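Local coordinates for dTDP-4-dehydrorhamnose reductase (Yersinia enterocolitica, PDB 5U9C), which probably catalyses the NADPH-dependent reduction of dTDP-4-dehydro-beta-L-rhamnose to dTDP-L-rhamnose, a step of dTDP-L-rhamnose biosynthesis, at residues L42-I48 with I81-A86; I48-T53 with I90-F96. All blocks are in the same frame, centred on the assembly; numbering follows the deposited sequence.

Both contacts lie on helix 76-97 of the Rossmann-type domain, about 11 Å apart between centres and on the same side of the chain's centre. Contact 1 uses the N-terminal half of that helix, residues 81-86, and packs on it the loop that follows strand 31-34; contact 2 uses residues 90-96 nearer its C-terminal end and packs on them helix 48-55, which leads to strand 59-62. Along the chain the segments alternate, and I48, where loop becomes helix, belongs to both. The two contacts therefore lay one continuous run, 42-53, along a single long helix that flanks the parallel sheet, away from the malate-binding residues F168, K171 and R256.

Contact 1 (L42-I48 with I81-A86); sequences LSVPEAI and IYNHLA
L42 and Y82 bring their CA atoms within 5.0 Å where the loop 42-48 crosses helix 76-97, and the CA atoms of P45 and A86 come closer still, at 4.6 Å; between 81 and 85 the helix makes a wider pi-type turn, marked by the bond from A86 N back to I81 O. The side chain of L42 does much of the work. Its CB sits over a face of the Y82 ring in a CH-pi contact, 4.2 Å from the centroid and 28° off the ring normal, and the two side chains cross at about a right angle. With CG anti to the carbonyl carbon (chi1 -61°), the leucine spreads its methyls along the helix: CD1 lies near the Y82 backbone O, while CD2 packs on A86 CB at 3.7 Å. Further out along the tyrosine, S43 CB rests 3.6 Å from Y82 OH, and S43 OG is hydrogen-bonded to N41 OD1. P45 lays its puckered ring against the helix. Its CD meets I81 CG2 at 4.1 Å, and its CB approaches A86 CA at 3.9 Å. I81 CG2 also touches L42 O, so this one methyl meets the leucine carbonyl and the proline ring side by side. From the start of the next helix, I48 CD1 reaches A86 CB at 3.9 Å, and the small alanine thus meets L42, P45 and I48. Beyond the pair, I81 and L85 pack on I269 and Y266, respectively, of the second subunit, which places this turn of the helix beside a subunit interface. No hydrogen bond joins the two segments: the loop leading out of the second strand of the Rossmann-type sheet is held on the helix by apolar fit and one aromatic face.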
ATOM      1  N   LEU D  42       1.537  -0.559  37.275  1.00 34.93           N
ATOM      2  CA  LEU D  42       0.907  -0.744  35.960  1.00 32.78           C
ATOM      3  C   LEU D  42       0.579  -2.203  35.682  1.00 33.02           C
ATOM      4  O   LEU D  42      -0.341  -2.475  34.920  1.00 31.62           O
ATOM      5  CB  LEU D  42       1.778  -0.196  34.834  1.00 32.92           C
ATOM      6  CG  LEU D  42       2.086   1.304  34.873  1.00 32.48           C
ATOM      7  CD1 LEU D  42       2.928   1.670  33.664  1.00 33.82           C
ATOM      8  CD2 LEU D  42       0.845   2.150  34.909  1.00 30.88           C
ATOM      9  N   SER D  43       1.315  -3.134  36.298  1.00 32.34           N
ATOM     10  CA  SER D  43       1.043  -4.562  36.108  1.00 34.25           C
ATOM     11  C   SER D  43      -0.109  -5.061  36.973  1.00 34.46           C
ATOM     12  O   SER D  43      -0.424  -6.225  36.911  1.00 34.29           O
ATOM     13  CB  SER D  43       2.282  -5.410  36.407  1.00 36.28           C
ATOM     14  OG  SER D  43       2.645  -5.242  37.751  1.00 38.34           O
ATOM     15  N   VAL D  44      -0.686  -4.191  37.808  1.00 35.22           N
ATOM     16  CA  VAL D  44      -1.844  -4.535  38.633  1.00 36.64           C
ATOM     17  C   VAL D  44      -2.909  -3.454  38.352  1.00 35.96           C
ATOM     18  O   VAL D  44      -3.268  -2.670  39.236  1.00 35.07           O
ATOM     19  CB  VAL D  44      -1.491  -4.605  40.142  1.00 39.24           C
ATOM     20  CG1 VAL D  44      -2.671  -5.124  40.954  1.00 40.40           C
ATOM     21  CG2 VAL D  44      -0.293  -5.524  40.375  1.00 41.22           C
ATOM     22  N   PRO D  45      -3.412  -3.399  37.103  1.00 34.38           N
ATOM     23  CA  PRO D  45      -4.422  -2.398  36.768  1.00 33.69           C
ATOM     24  C   PRO D  45      -5.703  -2.508  37.595  1.00 34.15           C
ATOM     25  O   PRO D  45      -6.370  -1.507  37.810  1.00 34.21           O
ATOM     26  CB  PRO D  45      -4.705  -2.666  35.278  1.00 33.84           C
ATOM     27  CG  PRO D  45      -4.279  -4.064  35.049  1.00 34.53           C
ATOM     28  CD  PRO D  45      -3.120  -4.281  35.963  1.00 34.96           C
ATOM     29  N   GLU D  46      -6.009  -3.700  38.092  1.00 36.18           N
ATOM     30  CA  GLU D  46      -7.234  -3.900  38.871  1.00 38.86           C
ATOM     31  C   GLU D  46      -7.308  -3.177  40.222  1.00 39.58           C
ATOM     32  O   GLU D  46      -8.384  -3.104  40.815  1.00 41.45           O
ATOM     33  CB  GLU D  46      -7.503  -5.390  39.100  1.00 42.32           C
ATOM     34  CG  GLU D  46      -6.434  -6.141  39.907  1.00 45.94           C
ATOM     35  CD  GLU D  46      -5.274  -6.698  39.076  1.00 47.54           C
ATOM     36  OE1 GLU D  46      -4.746  -7.752  39.491  1.00 50.71           O
ATOM     37  OE2 GLU D  46      -4.915  -6.130  38.008  1.00 44.69           O
ATOM     38  N   ALA D  47      -6.178  -2.666  40.720  1.00 38.31           N
ATOM     39  CA  ALA D  47      -6.143  -1.953  41.996  1.00 36.89           C
ATOM     40  C   ALA D  47      -6.080  -0.444  41.797  1.00 34.94           C
ATOM     41  O   ALA D  47      -6.169   0.317  42.759  1.00 35.37           O
ATOM     42  CB  ALA D  47      -4.948  -2.416  42.828  1.00 38.05           C
ATOM     43  N   ILE D  48      -5.958  -0.007  40.557  1.00 31.88           N
ATOM     44  CA  ILE D  48      -5.816   1.415  40.284  1.00 30.60           C
ATOM     45  C   ILE D  48      -7.050   2.281  40.594  1.00 29.98           C
ATOM     46  O   ILE D  48      -6.912   3.316  41.235  1.00 29.47           O
ATOM     47  CB  ILE D  48      -5.346   1.633  38.839  1.00 29.91           C
ATOM     48  CG1 ILE D  48      -3.931   1.056  38.691  1.00 31.30           C
ATOM     49  CG2 ILE D  48      -5.373   3.110  38.459  1.00 28.30           C
ATOM     50  CD1 ILE D  48      -3.363   1.159  37.290  1.00 31.02           C
ATOM     51  N   ILE D  81      -1.220  -4.423  28.804  1.00 26.98           N
ATOM     52  CA  ILE D  81      -1.524  -4.253  30.213  1.00 27.79           C
ATOM     53  C   ILE D  81      -1.025  -2.932  30.780  1.00 28.36           C
ATOM     54  O   ILE D  81      -1.782  -2.206  31.436  1.00 27.02           O
ATOM     55  CB  ILE D  81      -0.924  -5.395  31.034  1.00 29.40           C
ATOM     56  CG1 ILE D  81      -1.590  -6.726  30.627  1.00 29.97           C
ATOM     57  CG2 ILE D  81      -1.113  -5.122  32.531  1.00 31.77           C
ATOM     58  CD1 ILE D  81      -0.913  -7.966  31.157  1.00 31.13           C
ATOM     59  N   TYR D  82       0.231  -2.607  30.492  1.00 27.33           N
ATOM     60  CA  TYR D  82       0.860  -1.412  31.053  1.00 27.11           C
ATOM     61  C   TYR D  82       0.425  -0.098  30.443  1.00 25.89           C
ATOM     62  O   TYR D  82       0.294   0.896  31.164  1.00 26.24           O
ATOM     63  CB  TYR D  82       2.377  -1.487  30.900  1.00 27.50           C
ATOM     64  CG  TYR D  82       3.115  -2.351  31.901  1.00 30.09           C
ATOM     65  CD1 TYR D  82       2.738  -3.665  32.149  1.00 31.70           C
ATOM     66  CD2 TYR D  82       4.264  -1.868  32.532  1.00 32.59           C
ATOM     67  CE1 TYR D  82       3.455  -4.473  33.043  1.00 33.17           C
ATOM     68  CE2 TYR D  82       4.984  -2.660  33.429  1.00 34.91           C
ATOM     69  CZ  TYR D  82       4.577  -3.959  33.677  1.00 35.17           C
ATOM     70  OH  TYR D  82       5.295  -4.735  34.567  1.00 38.59           O
ATOM     71  N   ASN D  83       0.252  -0.077  29.130  1.00 23.17           N
ATOM     72  CA  ASN D  83      -0.057   1.172  28.419  1.00 24.67           C
ATOM     73  C   ASN D  83      -1.517   1.349  28.100  1.00 25.87           C
ATOM     74  O   ASN D  83      -1.998   2.492  27.995  1.00 26.68           O
ATOM     75  CB  ASN D  83       0.799   1.274  27.140  1.00 25.20           C
ATOM     76  CG  ASN D  83       2.296   1.268  27.444  1.00 26.84           C
ATOM     77  OD1 ASN D  83       2.703   1.523  28.583  1.00 30.58           O
ATOM     78  ND2 ASN D  83       3.124   0.959  26.437  1.00 25.82           N
ATOM     79  N   HIS D  84      -2.229   0.237  27.917  1.00 26.48           N
ATOM     80  CA  HIS D  84      -3.655   0.333  27.629  1.00 27.86           C
ATOM     81  C   HIS D  84      -4.539   0.054  28.834  1.00 26.50           C
ATOM     82  O   HIS D  84      -5.244   0.943  29.282  1.00 27.37           O
ATOM     83  CB  HIS D  84      -4.057  -0.547  26.460  1.00 30.69           C
ATOM     84  CG  HIS D  84      -5.533  -0.596  26.234  1.00 33.00           C
ATOM     85  ND1 HIS D  84      -6.179  -1.733  25.813  1.00 35.66           N
ATOM     86  CD2 HIS D  84      -6.502   0.319  26.482  1.00 36.31           C
ATOM     87  CE1 HIS D  84      -7.475  -1.491  25.723  1.00 37.08           C
ATOM     88  NE2 HIS D  84      -7.699  -0.256  26.137  1.00 37.25           N
ATOM     89  N   LEU D  85      -4.506  -1.160  29.363  1.00 26.55           N
ATOM     90  CA  LEU D  85      -5.396  -1.487  30.469  1.00 27.57           C
ATOM     91  C   LEU D  85      -5.198  -0.593  31.700  1.00 26.52           C
ATOM     92  O   LEU D  85      -6.170  -0.139  32.274  1.00 26.67           O
ATOM     93  CB  LEU D  85      -5.303  -2.973  30.825  1.00 29.43           C
ATOM     94  CG  LEU D  85      -5.594  -3.936  29.653  1.00 31.27           C
ATOM     95  CD1 LEU D  85      -5.545  -5.350  30.179  1.00 32.86           C
ATOM     96  CD2 LEU D  85      -6.943  -3.689  28.995  1.00 32.47           C
ATOM     97  N   ALA D  86      -3.953  -0.339  32.101  1.00 25.64           N
ATOM     98  CA  ALA D  86      -3.698   0.521  33.240  1.00 26.18           C
ATOM     99  C   ALA D  86      -4.220   1.940  32.979  1.00 25.35           C
ATOM    100  O   ALA D  86      -4.835   2.534  33.844  1.00 25.45           O
ATOM    101  CB  ALA D  86      -2.213   0.550  33.585  1.00 25.69           C
TER

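Contact 2 (I48-T53 with I90-F96); sequences IFSYIT and IAQAAKF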
ATOM      1  N   ILE D  48      -5.958  -0.007  40.557  1.00 31.88           N
ATOM      2  CA  ILE D  48      -5.816   1.415  40.284  1.00 30.60           C
ATOM      3  C   ILE D  48      -7.050   2.281  40.594  1.00 29.98           C
ATOM      4  O   ILE D  48      -6.912   3.316  41.235  1.00 29.47           O
ATOM      5  CB  ILE D  48      -5.346   1.633  38.839  1.00 29.91           C
ATOM      6  CG1 ILE D  48      -3.931   1.056  38.691  1.00 31.30           C
ATOM      7  CG2 ILE D  48      -5.373   3.110  38.459  1.00 28.30           C
ATOM      8  CD1 ILE D  48      -3.363   1.159  37.290  1.00 31.02           C
ATOM      9  N   PHE D  49      -8.228   1.870  40.132  1.00 30.88           N
ATOM     10  CA  PHE D  49      -9.445   2.660  40.313  1.00 31.82           C
ATOM     11  C   PHE D  49      -9.738   2.995  41.784  1.00 32.70           C
ATOM     12  O   PHE D  49      -9.960   4.170  42.122  1.00 32.62           O
ATOM     13  CB  PHE D  49     -10.644   1.975  39.656  1.00 33.09           C
ATOM     14  CG  PHE D  49     -11.906   2.788  39.694  1.00 34.83           C
ATOM     15  CD1 PHE D  49     -12.792   2.679  40.772  1.00 36.78           C
ATOM     16  CD2 PHE D  49     -12.222   3.656  38.653  1.00 34.36           C
ATOM     17  CE1 PHE D  49     -13.956   3.431  40.803  1.00 37.60           C
ATOM     18  CE2 PHE D  49     -13.390   4.393  38.672  1.00 35.40           C
ATOM     19  CZ  PHE D  49     -14.250   4.297  39.751  1.00 37.10           C
ATOM     20  N   SER D  50      -9.722   1.988  42.652  0.60 33.88           N
ATOM     21  CA  SER D  50      -9.990   2.223  44.076  0.60 35.31           C
ATOM     22  C   SER D  50      -8.975   3.164  44.688  0.60 34.59           C
ATOM     23  O   SER D  50      -9.344   4.072  45.429  0.60 34.01           O
ATOM     24  CB  SER D  50     -10.007   0.925  44.870  0.60 37.50           C
ATOM     25  OG  SER D  50     -11.103   0.143  44.483  0.60 40.12           O
ATOM     26  N   TYR D  51      -7.703   2.959  44.361  1.00 34.11           N
ATOM     27  CA  TYR D  51      -6.628   3.812  44.898  1.00 33.95           C
ATOM     28  C   TYR D  51      -6.781   5.265  44.471  1.00 31.78           C
ATOM     29  O   TYR D  51      -6.852   6.150  45.314  1.00 31.34           O
ATOM     30  CB  TYR D  51      -5.223   3.289  44.526  1.00 34.75           C
ATOM     31  CG  TYR D  51      -4.140   4.273  44.861  1.00 35.04           C
ATOM     32  CD1 TYR D  51      -3.812   4.567  46.186  1.00 37.51           C
ATOM     33  CD2 TYR D  51      -3.464   4.940  43.852  1.00 34.97           C
ATOM     34  CE1 TYR D  51      -2.825   5.513  46.496  1.00 38.28           C
ATOM     35  CE2 TYR D  51      -2.496   5.878  44.137  1.00 35.74           C
ATOM     36  CZ  TYR D  51      -2.173   6.164  45.446  1.00 37.65           C
ATOM     37  OH  TYR D  51      -1.199   7.097  45.669  1.00 40.06           O
ATOM     38  N   ILE D  52      -6.872   5.512  43.176  1.00 29.85           N
ATOM     39  CA  ILE D  52      -6.987   6.894  42.714  1.00 29.51           C
ATOM     40  C   ILE D  52      -8.264   7.611  43.185  1.00 30.35           C
ATOM     41  O   ILE D  52      -8.190   8.766  43.625  1.00 29.10           O
ATOM     42  CB  ILE D  52      -6.819   6.997  41.194  1.00 28.75           C
ATOM     43  CG1 ILE D  52      -5.406   6.517  40.823  1.00 28.08           C
ATOM     44  CG2 ILE D  52      -7.076   8.427  40.715  1.00 28.28           C
ATOM     45  CD1 ILE D  52      -5.103   6.608  39.344  1.00 27.10           C
ATOM     46  N   THR D  53      -9.415   6.940  43.132  1.00 30.95           N
ATOM     47  CA  THR D  53     -10.663   7.586  43.522  1.00 31.00           C
ATOM     48  C   THR D  53     -10.667   7.963  44.997  1.00 33.44           C
ATOM     49  O   THR D  53     -11.185   9.015  45.344  1.00 33.76           O
ATOM     50  CB  THR D  53     -11.926   6.775  43.147  1.00 31.89           C
ATOM     51  OG1 THR D  53     -11.840   5.449  43.677  1.00 31.70           O
ATOM     52  CG2 THR D  53     -12.059   6.690  41.641  1.00 31.63           C
ATOM     53  N   ILE D  90      -6.981   4.402  34.977  1.00 26.48           N
ATOM     54  CA  ILE D  90      -6.649   5.765  35.387  1.00 26.71           C
ATOM     55  C   ILE D  90      -7.686   6.753  34.818  1.00 27.75           C
ATOM     56  O   ILE D  90      -8.160   7.644  35.536  1.00 28.21           O
ATOM     57  CB  ILE D  90      -5.220   6.150  34.944  1.00 27.02           C
ATOM     58  CG1 ILE D  90      -4.204   5.303  35.737  1.00 27.35           C
ATOM     59  CG2 ILE D  90      -4.972   7.643  35.151  1.00 27.51           C
ATOM     60  CD1 ILE D  90      -2.767   5.428  35.296  1.00 28.01           C
ATOM     61  N   ALA D  91      -8.028   6.599  33.540  1.00 26.48           N
ATOM     62  CA  ALA D  91      -9.021   7.484  32.904  1.00 26.94           C
ATOM     63  C   ALA D  91     -10.410   7.338  33.560  1.00 27.57           C
ATOM     64  O   ALA D  91     -11.085   8.334  33.782  1.00 26.33           O
ATOM     65  CB  ALA D  91      -9.108   7.201  31.429  1.00 27.31           C
ATOM     66  N   GLN D  92     -10.809   6.107  33.899  1.00 27.48           N
ATOM     67  CA  GLN D  92     -12.095   5.889  34.551  1.00 30.41           C
ATOM     68  C   GLN D  92     -12.090   6.558  35.934  1.00 29.83           C
ATOM     69  O   GLN D  92     -13.072   7.187  36.317  1.00 29.95           O
ATOM     70  CB  GLN D  92     -12.455   4.390  34.662  1.00 32.58           C
ATOM     71  CG  GLN D  92     -12.849   3.718  33.350  1.00 34.41           C
ATOM     72  CD  GLN D  92     -14.044   4.380  32.674  1.00 37.61           C
ATOM     73  OE1 GLN D  92     -14.932   4.925  33.334  1.00 40.58           O
ATOM     74  NE2 GLN D  92     -14.091   4.292  31.352  1.00 38.83           N
ATOM     75  N   ALA D  93     -10.979   6.428  36.658  1.00 28.83           N
ATOM     76  CA  ALA D  93     -10.840   7.048  37.962  1.00 28.92           C
ATOM     77  C   ALA D  93     -10.874   8.598  37.838  1.00 29.23           C
ATOM     78  O   ALA D  93     -11.554   9.268  38.628  1.00 29.49           O
ATOM     79  CB  ALA D  93      -9.576   6.581  38.643  1.00 28.51           C
ATOM     80  N   ALA D  94     -10.185   9.150  36.838  1.00 27.78           N
ATOM     81  CA  ALA D  94     -10.196  10.613  36.598  1.00 29.34           C
ATOM     82  C   ALA D  94     -11.627  11.109  36.347  1.00 30.55           C
ATOM     83  O   ALA D  94     -12.063  12.101  36.941  1.00 31.36           O
ATOM     84  CB  ALA D  94      -9.291  10.997  35.430  1.00 27.74           C
ATOM     85  N   LYS D  95     -12.361  10.382  35.513  1.00 30.86           N
ATOM     86  CA  LYS D  95     -13.743  10.723  35.227  1.00 32.83           C
ATOM     87  C   LYS D  95     -14.610  10.689  36.493  1.00 33.28           C
ATOM     88  O   LYS D  95     -15.409  11.592  36.731  1.00 32.50           O
ATOM     89  CB  LYS D  95     -14.337   9.751  34.223  1.00 35.39           C
ATOM     90  CG  LYS D  95     -15.803  10.035  33.905  1.00 37.60           C
ATOM     91  CD  LYS D  95     -16.386   8.958  33.027  1.00 41.35           C
ATOM     92  CE  LYS D  95     -17.869   9.220  32.770  1.00 45.28           C
ATOM     93  NZ  LYS D  95     -18.443   8.121  31.949  1.00 49.05           N
ATOM     94  N   PHE D  96     -14.449   9.637  37.284  1.00 32.65           N
ATOM     95  CA  PHE D  96     -15.229   9.468  38.501  1.00 34.85           C
ATOM     96  C   PHE D  96     -14.999  10.588  39.522  1.00 35.59           C
ATOM     97  O   PHE D  96     -15.949  11.080  40.107  1.00 34.96           O
ATOM     98  CB  PHE D  96     -14.956   8.111  39.162  1.00 34.78           C
ATOM     99  CG  PHE D  96     -15.853   7.824  40.334  1.00 36.26           C
ATOM    100  CD1 PHE D  96     -17.138   7.295  40.132  1.00 38.81           C
ATOM    101  CD2 PHE D  96     -15.436   8.091  41.636  1.00 37.10           C
ATOM    102  CE1 PHE D  96     -17.978   7.034  41.214  1.00 39.59           C
ATOM    103  CE2 PHE D  96     -16.274   7.836  42.723  1.00 38.84           C
ATOM    104  CZ  PHE D  96     -17.546   7.306  42.511  1.00 39.97           C
TER
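F49 and F96 both carry CG anti to the backbone N (chi1 -175° for F49), which brings their rings together along the outer side, away from the sheet, of two helices of the Rossmann-type fold. The short segments 48-53 and 90-96 run in nearly the same sense, 35° apart, with axes 8.6 Å apart at closest approach. The rings form an offset edge-to-face pair, centroids 5.7 Å apart and planes at 62°, with the edge of F49 toward the face of F96; F49 CZ is the leading atom, 3.9 Å from F96 CG. F49 also lies along the backbone of the partner helix: CD2 comes near A93 N, and CE2 meets Q92 O near the ring plane. T53 CG2 sits over the centre of a face of the F49 ring and reaches F96 CD2 at 3.7 Å, so one methyl serves both aromatics. On the sheet side the contact is wholly aliphatic. I52 CG2 presses on A93 CB at 3.7 Å, while I48 CG2 and I52 CD1 both meet I90 CG1; I52 and I90 pack in turn on I60 of strand 59-62. The polar end of Q92 turns away to E88. Within its own helix, T53 OG1 donates to F49 O at 2.8 Å, and T53 N reaches that same oxygen from the opposite face of the carbonyl plane.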